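Local coordinates for protein mandelate racemase/muconate lactonizing enzyme (Roseovarius nubinhibens, PDB 2QDD) that is of unknown specific function but, as a magnesium-binding member of the mandelate racemase/muconate lactonizing enzyme family, probably catalyses a reaction on a carboxylate substrate, at residues V193-R199 with D217-C223; N238-D243 with C261-K267. Residue numbers count along the deposited sequence, not the author numbering.

Contact 1 (V193-R199 with D217-C223); sequences VTFDVNR and DWIEQPC
Two carboxylates confront each other at the ends of adjacent parallel strands: Asp196 OD1 lies 3.5 Å from Glu220 OE2, and one water sits 2.8 Å from each oxygen. No Mg(2+) is bound in this chain; Asp196 forms a salt bridge with Lys167 and Glu220 with Lys265. Both acids (chi1 t) project from the face carrying Thr194. The strands, 193-196 and 218-220, run at 31° with axes 4.8 Å apart, pairing Phe195 with Ile219 (CA-CA 5.1 Å) and Asp196 with Glu220 (4.7 Å). Phe195 N donates to Trp218 O (3.1 Å), Glu220 N to Phe195 O (2.9 Å) and, weakly, Val197 N to Glu220 O (3.3 Å). Beyond the strands Asn198 and Arg199 take positive phi; Asp196 OD1 accepts from Asn198 N (3.2 Å) in an Asx turn, and Arg199 N hydrogen-bonds to Gln221 O (3.1 Å). On the opposite face Phe195, packed on helix 173-185, brings CB 4.0 Å from Ile219 CD1. At the other end a water bridges Val193 N (3.0 Å) and Asp217 OD2 (2.7 Å); Ser184 hydrogen-bonds Asp217 OD1. Acidic metal ligands at the C-terminal ends of successive barrel strands are the hallmark of the enolase-superfamily Mg(2+) site.

Contact 2 (N238-D243 with C261-K267); sequences NPIMLD and CEGVKIK
This is a parallel pairing of two neighbouring strands in the C-terminal barrel, strand 240-242 against strand 263-266, connected through helix 249-258 and buried along its length. The short axes approach to 4.5 Å at 27°, and the register sets Met241 beside Gly263 (CA-CA 4.6 Å) and Leu242 beside Val264 (4.7 Å). Leu242 N donates to Gly263 O (3.0 Å), and Lys265 N to Leu242 O (2.8 Å). Before the strands settle into step, Ile240 O accepts from Glu262 N (3.1 Å) and weakly from Gly263 N (3.5 Å), while the side chain of Glu262 folds back, chi1 m and chi2 p, so that OE1 receives Ile240 N at 3.0 Å. The other carboxylate oxygen of Glu262 is held by His231 and Arg235 of the second subunit, which brings the start of the pairing to a subunit interface. Met241, chi1 t, lies over Gly263, where a beta carbon would clash with Met241 CE; Met241 SD comes 3.5 Å from Val264 C. On the other face Leu242 CG packs on Cys261 CB at 3.7 Å. At the C-terminal end, Asp243 (chi1 t) forms a salt bridge from OD2 to Lys267 NZ (3.1 Å), and Arg270 binds its OD1. One water joins Asp243 OD2 (3.0 Å), Lys265 NZ (2.7 Å) and Lys267 NZ (2.7 Å); Lys265 also forms a salt bridge with Glu220, and Lys267 NZ is hydrogen-bonded to Tyr59 OH. A beta-alpha-beta unit whose strand tips gather a metal-binding acid and lysines is characteristic of the active-site end of an enolase-superfamily barrel.

How the contacts relate
A repeated beta-alpha-beta unit builds this site in series. Going from the N terminus, contact 1 closes a loop around helix 203-210; the chain then passes through helix 226-233 before contact 2 closes a second loop around helix 249-258. Neither loop encloses or crosses the other, yet strands 218-220 and 240-242 are neighbours, so the four strands form one continuous run of the barrel sheet. Gln221 fastens the seam: its N lies 2.7 Å from Met241 O and its OE1 2.8 Å from Asp243 N, both probable hydrogen bonds. Asp196 and Glu220 from contact 1 converge with Asp243 from contact 2, completed by Glu244, on the Mg(2+) site.

Contact 1 (V193-R199 with D217-C223)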
# COMPACT_ATOMS: atom_id res chain seq x y z
N VAL A 193 25.62 23.78 -7.27
CA VAL A 193 25.61 23.59 -5.82
C VAL A 193 24.86 22.35 -5.34
O VAL A 193 23.81 21.98 -5.88
CB VAL A 193 25.12 24.82 -5.02
CG1 VAL A 193 26.21 25.87 -4.94
CG2 VAL A 193 23.84 25.40 -5.59
N THR A 194 25.43 21.70 -4.32
CA THR A 194 24.70 20.82 -3.42
C THR A 194 24.64 21.51 -2.05
O THR A 194 25.66 21.96 -1.54
CB THR A 194 25.43 19.45 -3.30
OG1 THR A 194 25.48 18.82 -4.58
CG2 THR A 194 24.73 18.51 -2.31
N PHE A 195 23.44 21.61 -1.48
CA PHE A 195 23.29 22.06 -0.10
C PHE A 195 23.34 20.88 0.86
O PHE A 195 22.42 20.07 0.91
CB PHE A 195 22.01 22.86 0.09
CG PHE A 195 21.99 24.15 -0.68
CD1 PHE A 195 21.31 24.23 -1.88
CD2 PHE A 195 22.67 25.26 -0.22
CE1 PHE A 195 21.29 25.41 -2.61
CE2 PHE A 195 22.67 26.45 -0.94
CZ PHE A 195 21.98 26.53 -2.14
N ASP A 196 24.44 20.81 1.61
CA ASP A 196 24.71 19.71 2.53
C ASP A 196 24.34 20.11 3.96
O ASP A 196 24.94 21.01 4.56
CB ASP A 196 26.18 19.28 2.43
CG ASP A 196 26.53 18.10 3.34
OD1 ASP A 196 25.62 17.37 3.80
OD2 ASP A 196 27.74 17.91 3.60
N VAL A 197 23.35 19.41 4.49
CA VAL A 197 22.68 19.77 5.73
C VAL A 197 23.35 19.00 6.86
O VAL A 197 23.34 19.43 8.01
CB VAL A 197 21.17 19.41 5.64
CG1 VAL A 197 20.43 19.74 6.91
CG2 VAL A 197 20.52 20.12 4.46
N ASN A 198 23.97 17.88 6.46
CA ASN A 198 24.53 16.88 7.37
C ASN A 198 23.72 16.58 8.61
O ASN A 198 24.17 16.73 9.75
CB ASN A 198 26.00 17.12 7.68
CG ASN A 198 26.85 15.89 7.45
OD1 ASN A 198 27.82 15.92 6.69
ND2 ASN A 198 26.49 14.78 8.12
N ARG A 199 22.48 16.14 8.35
CA ARG A 199 21.55 15.61 9.36
C ARG A 199 21.08 16.60 10.44
O ARG A 199 20.48 16.20 11.43
CB ARG A 199 22.08 14.31 10.00
CG ARG A 199 22.45 13.24 9.00
CD ARG A 199 23.15 12.07 9.66
NE ARG A 199 24.56 12.37 9.89
CZ ARG A 199 25.44 11.51 10.40
NH1 ARG A 199 26.70 11.88 10.56
NH2 ARG A 199 25.07 10.28 10.74
N ASP A 217 17.99 23.06 -6.21
CA ASP A 217 19.27 22.35 -6.14
C ASP A 217 19.18 21.12 -5.25
O ASP A 217 18.29 21.04 -4.40
CB ASP A 217 20.36 23.29 -5.63
CG ASP A 217 20.38 24.61 -6.36
OD1 ASP A 217 19.73 25.56 -5.88
OD2 ASP A 217 21.02 24.70 -7.43
N TRP A 218 20.10 20.18 -5.46
CA TRP A 218 20.32 19.02 -4.58
C TRP A 218 20.31 19.37 -3.10
O TRP A 218 20.92 20.35 -2.67
CB TRP A 218 21.68 18.39 -4.88
CG TRP A 218 21.71 17.45 -6.04
CD1 TRP A 218 22.33 17.65 -7.25
CD2 TRP A 218 21.15 16.13 -6.10
NE1 TRP A 218 22.17 16.55 -8.05
CE2 TRP A 218 21.46 15.60 -7.37
CE3 TRP A 218 20.42 15.34 -5.20
CZ2 TRP A 218 21.06 14.32 -7.77
CZ3 TRP A 218 20.02 14.08 -5.59
CH2 TRP A 218 20.33 13.58 -6.87
N ILE A 219 19.60 18.55 -2.32
CA ILE A 219 19.67 18.60 -0.87
C ILE A 219 20.25 17.29 -0.37
O ILE A 219 19.68 16.22 -0.61
CB ILE A 219 18.28 18.84 -0.21
CG1 ILE A 219 17.59 20.08 -0.79
CG2 ILE A 219 18.40 18.93 1.31
CD1 ILE A 219 18.40 21.39 -0.70
N GLU A 220 21.38 17.38 0.31
CA GLU A 220 22.06 16.19 0.80
C GLU A 220 21.66 15.91 2.24
O GLU A 220 21.82 16.77 3.12
CB GLU A 220 23.58 16.33 0.67
CG GLU A 220 24.35 15.04 0.90
CD GLU A 220 25.86 15.26 1.05
OE1 GLU A 220 26.41 16.14 0.35
OE2 GLU A 220 26.49 14.55 1.86
N GLN A 221 21.12 14.70 2.44
CA GLN A 221 20.81 14.12 3.75
C GLN A 221 20.30 15.11 4.81
O GLN A 221 21.03 15.46 5.74
CB GLN A 221 21.98 13.26 4.26
CG GLN A 221 21.69 12.44 5.51
CD GLN A 221 21.18 11.05 5.24
OE1 GLN A 221 21.71 10.33 4.41
NE2 GLN A 221 20.15 10.66 5.98
N PRO A 222 19.05 15.59 4.65
CA PRO A 222 18.57 16.64 5.54
C PRO A 222 18.36 16.16 6.99
O PRO A 222 18.56 16.94 7.93
CB PRO A 222 17.25 17.10 4.90
CG PRO A 222 16.79 15.94 4.09
CD PRO A 222 18.03 15.20 3.65
N CYS A 223 18.01 14.89 7.15
CA CYS A 223 17.63 14.33 8.45
C CYS A 223 18.46 13.09 8.79
O CYS A 223 19.26 12.63 7.98
CB CYS A 223 16.13 14.01 8.45
SG CYS A 223 15.05 15.43 8.11
O HOH W 1 23.14 24.05 -9.01
O HOH W 2 22.18 21.32 -8.01
O HOH W 3 25.44 14.66 4.44

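Contact 2 (N238-D243 with C261-K267)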
# COMPACT_ATOMS: atom_id res chain seq x y z
N ASN A 238 12.59 19.46 -4.11
CA ASN A 238 14.02 19.32 -4.42
C ASN A 238 14.43 17.87 -4.62
O ASN A 238 13.86 16.99 -3.98
CB ASN A 238 14.86 19.87 -3.27
CG ASN A 238 14.76 21.37 -3.12
OD1 ASN A 238 13.75 21.89 -2.67
ND2 ASN A 238 15.83 22.07 -3.50
N PRO A 239 15.45 17.62 -5.48
CA PRO A 239 16.16 16.33 -5.48
C PRO A 239 16.85 16.04 -4.14
O PRO A 239 17.50 16.92 -3.58
CB PRO A 239 17.22 16.51 -6.59
CG PRO A 239 16.72 17.61 -7.44
CD PRO A 239 15.99 18.53 -6.50
N ILE A 240 16.71 14.81 -3.66
CA ILE A 240 17.28 14.42 -2.37
C ILE A 240 18.42 13.41 -2.57
O ILE A 240 18.26 12.39 -3.24
CB ILE A 240 16.20 13.93 -1.35
CG1 ILE A 240 15.62 15.13 -0.60
CG2 ILE A 240 16.77 12.96 -0.32
CD1 ILE A 240 14.24 15.51 -1.03
N MET A 241 19.57 13.75 -1.99
CA MET A 241 20.76 12.90 -2.00
C MET A 241 20.93 12.28 -0.61
O MET A 241 20.99 13.00 0.39
CB MET A 241 21.98 13.76 -2.36
CG MET A 241 23.36 13.12 -2.17
SD MET A 241 24.02 12.26 -3.59
CE MET A 241 23.57 13.31 -4.98
N LEU A 242 20.98 10.96 -0.55
CA LEU A 242 21.24 10.27 0.72
C LEU A 242 22.69 9.86 0.86
O LEU A 242 23.39 9.73 -0.15
CB LEU A 242 20.33 9.06 0.88
CG LEU A 242 18.83 9.32 0.96
CD1 LEU A 242 18.11 8.01 1.11
CD2 LEU A 242 18.47 10.27 2.09
N ASP A 243 23.14 9.67 2.10
CA ASP A 243 24.56 9.44 2.41
C ASP A 243 24.70 8.62 3.69
O ASP A 243 24.82 7.40 3.64
CB ASP A 243 25.32 10.78 2.49
CG ASP A 243 26.83 10.61 2.70
OD1 ASP A 243 27.37 9.50 2.54
OD2 ASP A 243 27.50 11.63 3.02
N CYS A 261 14.87 8.99 -2.58
CA CYS A 261 16.01 9.74 -3.12
C CYS A 261 16.13 9.62 -4.63
O CYS A 261 15.53 8.73 -5.25
CB CYS A 261 17.31 9.34 -2.42
SG CYS A 261 17.85 7.64 -2.68
N GLU A 262 16.90 10.52 -5.23
CA GLU A 262 17.25 10.46 -6.64
C GLU A 262 18.77 10.27 -6.81
O GLU A 262 19.28 10.15 -7.93
CB GLU A 262 16.80 11.75 -7.34
CG GLU A 262 15.30 11.86 -7.57
CD GLU A 262 14.54 12.44 -6.39
OE1 GLU A 262 15.17 13.07 -5.50
OE2 GLU A 262 13.31 12.26 -6.34
N GLY A 263 19.47 10.27 -5.69
CA GLY A 263 20.91 10.09 -5.68
C GLY A 263 21.39 9.59 -4.34
O GLY A 263 20.75 9.82 -3.30
N VAL A 264 22.52 8.88 -4.36
CA VAL A 264 23.27 8.52 -3.15
C VAL A 264 24.76 8.90 -3.25
O VAL A 264 25.31 8.96 -4.34
CB VAL A 264 23.11 7.01 -2.76
CG1 VAL A 264 21.64 6.60 -2.65
CG2 VAL A 264 23.85 6.09 -3.75
N LYS A 265 25.38 9.16 -2.10
CA LYS A 265 26.83 9.10 -1.96
C LYS A 265 27.27 7.69 -1.62
O LYS A 265 26.64 7.02 -0.80
CB LYS A 265 27.32 10.04 -0.86
CG LYS A 265 27.19 11.50 -1.18
CD LYS A 265 28.11 12.33 -0.32
CE LYS A 265 28.39 13.68 -0.94
NZ LYS A 265 28.96 14.64 0.03
N ILE A 266 28.34 7.23 -2.26
CA ILE A 266 28.96 5.95 -1.90
C ILE A 266 30.35 6.17 -1.32
O ILE A 266 31.20 6.82 -1.94
CB ILE A 266 29.03 4.97 -3.10
CG1 ILE A 266 27.70 4.93 -3.85
CG2 ILE A 266 29.40 3.56 -2.61
CD1 ILE A 266 27.83 4.39 -5.23
N LYS A 267 30.56 5.65 -0.12
CA LYS A 267 31.81 5.80 0.60
C LYS A 267 32.25 4.45 1.15
O LYS A 267 31.58 3.90 2.01
CB LYS A 267 31.66 6.82 1.74
CG LYS A 267 31.33 8.22 1.27
CD LYS A 267 31.37 9.20 2.40
CE LYS A 267 30.60 10.44 2.02
NZ LYS A 267 30.58 11.40 3.15
O HOH W 4 28.98 9.33 4.81
O HOH W 5 29.50 13.73 2.46